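Local coordinates for catalase-3 (Neurospora crassa, PDB 4AJ9), which catalyses the breakdown of hydrogen peroxide into oxygen and water with a haem cofactor, protecting cells from peroxide damage, at the interface of chains A and B. Sequence-based numbering; all coordinates share one arbitrary frame. Chains: chain A/B, Catalase-3.

Contact 1: the interface of chains A and B. Residues chain A 174, 178, 473, 475-476; chain B 401-402.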
loop_
_atom_site.group_PDB
_atom_site.type_symbol
_atom_site.label_atom_id
_atom_site.label_comp_id
_atom_site.label_asym_id
_atom_site.label_seq_id
_atom_site.Cartn_x
_atom_site.Cartn_y
_atom_site.Cartn_z
ATOM N N ASP A 174 19.649 -23.354 -16.565
ATOM C CA ASP A 174 21.014 -23.236 -16.055
ATOM C C ASP A 174 21.117 -22.848 -14.579
ATOM O O ASP A 174 21.869 -23.450 -13.826
ATOM C CB ASP A 174 21.802 -22.226 -16.884
ATOM C CG ASP A 174 22.162 -22.761 -18.252
ATOM O OD1 ASP A 174 21.279 -23.330 -18.925
ATOM O OD2 ASP A 174 23.335 -22.622 -18.637
ATOM N N ASP A 178 22.837 -24.768 -11.518
ATOM C CA ASP A 178 24.040 -24.094 -11.027
ATOM C C ASP A 178 23.969 -24.044 -9.502
ATOM O O ASP A 178 24.933 -24.384 -8.824
ATOM C CB ASP A 178 24.144 -22.676 -11.612
ATOM C CG ASP A 178 25.354 -21.902 -11.094
ATOM O OD1 ASP A 178 26.340 -22.548 -10.672
ATOM O OD2 ASP A 178 25.328 -20.642 -11.123
ATOM N N ASN A 473 25.253 -24.286 -20.204
ATOM C CA ASN A 473 26.646 -24.151 -19.791
ATOM C C ASN A 473 27.299 -25.496 -19.495
ATOM O O ASN A 473 26.879 -26.223 -18.594
ATOM C CB ASN A 473 26.758 -23.236 -18.582
ATOM C CG ASN A 473 28.190 -22.947 -18.211
ATOM O OD1 ASN A 473 28.830 -23.743 -17.544
ATOM N ND2 ASN A 473 28.697 -21.801 -18.638
ATOM N N GLN A 475 30.263 -26.353 -18.157
ATOM C CA GLN A 475 30.868 -26.556 -16.837
ATOM C C GLN A 475 29.824 -26.833 -15.756
ATOM O O GLN A 475 30.080 -27.620 -14.837
ATOM C CB GLN A 475 31.759 -25.378 -16.421
ATOM C CG GLN A 475 32.598 -25.653 -15.176
ATOM C CD GLN A 475 33.461 -26.895 -15.326
ATOM O OE1 GLN A 475 34.201 -27.042 -16.303
ATOM N NE2 GLN A 475 33.355 -27.805 -14.369
ATOM N N VAL A 476 28.660 -26.188 -15.851
ATOM C CA VAL A 476 27.600 -26.459 -14.884
ATOM C C VAL A 476 27.163 -27.925 -14.944
ATOM O O VAL A 476 26.952 -28.558 -13.911
ATOM C CB VAL A 476 26.381 -25.523 -15.032
ATOM C CG1 VAL A 476 25.268 -25.954 -14.071
ATOM C CG2 VAL A 476 26.782 -24.075 -14.767
ATOM N N TYR B 401 28.503 -20.725 -9.738
ATOM C CA TYR B 401 29.608 -20.825 -10.673
ATOM C C TYR B 401 29.450 -19.758 -11.749
ATOM O O TYR B 401 30.418 -19.094 -12.125
ATOM C CB TYR B 401 29.660 -22.224 -11.315
ATOM C CG TYR B 401 30.521 -22.274 -12.557
ATOM C CD1 TYR B 401 31.903 -22.380 -12.465
ATOM C CD2 TYR B 401 29.950 -22.204 -13.822
ATOM C CE1 TYR B 401 32.695 -22.414 -13.607
ATOM C CE2 TYR B 401 30.725 -22.246 -14.960
ATOM C CZ TYR B 401 32.097 -22.346 -14.848
ATOM O OH TYR B 401 32.866 -22.374 -15.984
ATOM N N LEU B 402 28.216 -19.586 -12.222
ATOM C CA LEU B 402 27.914 -18.671 -13.332
ATOM C C LEU B 402 28.194 -17.183 -13.086
ATOM O O LEU B 402 28.469 -16.453 -14.039
ATOM C CB LEU B 402 26.466 -18.852 -13.794
ATOM C CG LEU B 402 26.115 -20.209 -14.388
ATOM C CD1 LEU B 402 24.612 -20.295 -14.702
ATOM C CD2 LEU B 402 26.940 -20.437 -15.637
HETATM O O HOH W 1 31.749 -21.848 -18.418
#

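Contact 2: the interface of chains A and B. Residues chain A 34, 39, 41; chain B 34, 39, 41.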
loop_
_atom_site.group_PDB
_atom_site.type_symbol
_atom_site.label_atom_id
_atom_site.label_comp_id
_atom_site.label_asym_id
_atom_site.label_seq_id
_atom_site.Cartn_x
_atom_site.Cartn_y
_atom_site.Cartn_z
ATOM N N ALA A 34 -22.784 12.953 -22.331
ATOM C CA ALA A 34 -23.339 14.238 -22.750
ATOM C C ALA A 34 -23.825 14.169 -24.199
ATOM O O ALA A 34 -23.088 14.504 -25.123
ATOM C CB ALA A 34 -22.312 15.334 -22.581
ATOM N N SER A 39 -19.494 12.212 -25.073
ATOM C CA SER A 39 -18.434 11.775 -24.172
ATOM C C SER A 39 -18.960 11.420 -22.777
ATOM O O SER A 39 -19.969 11.947 -22.335
ATOM C CB SER A 39 -17.372 12.884 -24.049
ATOM O OG SER A 39 -16.601 12.984 -25.243
ATOM N N LEU A 41 -19.359 11.358 -18.780
ATOM C CA LEU A 41 -19.237 12.375 -17.737
ATOM C C LEU A 41 -18.431 11.921 -16.519
ATOM O O LEU A 41 -18.608 10.824 -16.015
ATOM C CB LEU A 41 -20.619 12.821 -17.271
ATOM C CG LEU A 41 -21.440 13.538 -18.335
ATOM C CD1 LEU A 41 -22.634 14.179 -17.664
ATOM C CD2 LEU A 41 -20.570 14.583 -19.002
ATOM N N ALA B 34 -18.399 19.742 -21.371
ATOM C CA ALA B 34 -19.298 19.492 -22.492
ATOM C C ALA B 34 -20.211 20.704 -22.647
ATOM O O ALA B 34 -21.351 20.684 -22.198
ATOM C CB ALA B 34 -20.120 18.218 -22.248
ATOM N N SER B 39 -20.990 19.828 -17.904
ATOM C CA SER B 39 -20.359 18.873 -17.002
ATOM C C SER B 39 -18.930 18.559 -17.425
ATOM O O SER B 39 -18.592 18.632 -18.601
ATOM C CB SER B 39 -21.171 17.576 -16.976
ATOM O OG SER B 39 -22.406 17.761 -16.312
ATOM N N LEU B 41 -15.723 16.392 -18.379
ATOM C CA LEU B 41 -15.580 15.155 -19.149
ATOM C C LEU B 41 -14.606 14.200 -18.495
ATOM O O LEU B 41 -13.540 14.606 -18.030
ATOM C CB LEU B 41 -15.086 15.450 -20.571
ATOM C CG LEU B 41 -16.071 16.224 -21.437
ATOM C CD1 LEU B 41 -15.615 16.144 -22.883
ATOM C CD2 LEU B 41 -17.458 15.651 -21.252
#

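Contact 1: the interface of chains A and B
B:Tyr401 and B:Leu402, in a loop of chain B, dock onto chain A between helix 174-182 and the start of helix 474-487. The carboxylate of A:Asp178 accepts both backbone amides of the loop. B:Tyr401 N gives a hydrogen bond to A:Asp178 OD1 at 3.0 Å, on the syn lone pair. B:Leu402 N reaches A:Asp178 OD2 at 3.3 Å, from above the carboxylate plane. One side chain thus holds two successive amides, and the two bonds should limit rotation of the carboxylate. With CG anti to the backbone N (chi1 178°), the carboxylate extends off helix 174-182 to the loop amides.

A water adds a bridge. It lies at the edge of the B:Tyr401 ring, in its plane, 2.7 Å from the phenol OH, and also meets the amide ND2 of A:Asn473. The other amide atom of A:Asn473, OD1, accepts A:Val476 N on an in-plane lone pair. This caps helix 474-487 at its N-terminus. The OD1 bond probably helps fix the amide so that ND2 can meet the water. A:Asn473 N bonds to A:Asp174 OD2 at 3.0 Å, which holds the backbone of A:Asn473.

Apolar packing completes the patch. The bent chain of A:Gln475 lays CB and CG over one face of the B:Tyr401 ring at its phenol end, with CG 3.4 Å from CZ. Its amide is turned 59° from the ring. A:Val476 CG2 approaches the CD2 side of the ring. The methyls of B:Leu402 diverge. CD1 points to the CB atoms of A:Asp174 and A:Asp178. B:Leu402 CD2 packs 3.7 Å from A:Val476 CG2, with A:Asn473 ND2 at the same distance from it.

Contact 2: the interface of chains A and B
Between A:Leu41 and B:Leu41, and among their neighbours in the patch, no flat side-chain group takes part, so no face or edge is stacked. The patch is made of methyl and methylene groups from the N-terminal segments of both chains. Each alanine meets its own copy, the leucines meet each other, and each Ser39 packs against Leu41 of the other chain, as expected near a two-fold axis.

The backbones at A:Leu41 and B:Leu41 form an antiparallel beta bridge. Their side chains cross at a slant, and A:Leu41 CD2 lies 4.0 Å from B:Leu41 CD2. In each leucine CG is anti to the carbonyl carbon (chi1 -65° in A:Leu41), and the isobutyl end is directed at the serine of the other chain. A:Leu41 CD2 sits 3.7 Å from B:Ser39 CB, and CD1 is near the same methylene. The reciprocal pair is slightly wider, with A:Ser39 CB 3.9 Å from B:Leu41 CD1. The serines therefore contribute mainly their CB atoms, while B:Ser39 OG touches A:Leu41 CD1 at 3.8 Å.

Replacing A:Leu41 with an alanine would probably take the methyl contacts from B:Ser39 CB and one neighbour from the CD2 methyl of B:Leu41, opening a gap beside the bridge. The patch is small, burying 87 Å² in sum. A:Ala34 and B:Ala34, each in the short strand 33-34, face one another, their CB methyls 3.6 Å apart.

Contact 1 and contact 2 belong to the same two-fold interface of chains A and B, but their centres are about 61 Å apart. They share no residues. Contact 1 uses helices 174-182 and 474-487 with a loop of the partner, and its centre is about 24 Å from A:His65 of the active site. Contact 2 joins the N-terminal segments, and its centre is about 45 Å from A:His65. The first has a twin with the chains exchanged; the second pairs each segment with its own copy. Such widely spaced contacts probably help hold these two subunits together in the deposited tetramer. Neither touches the annotated catalytic residues.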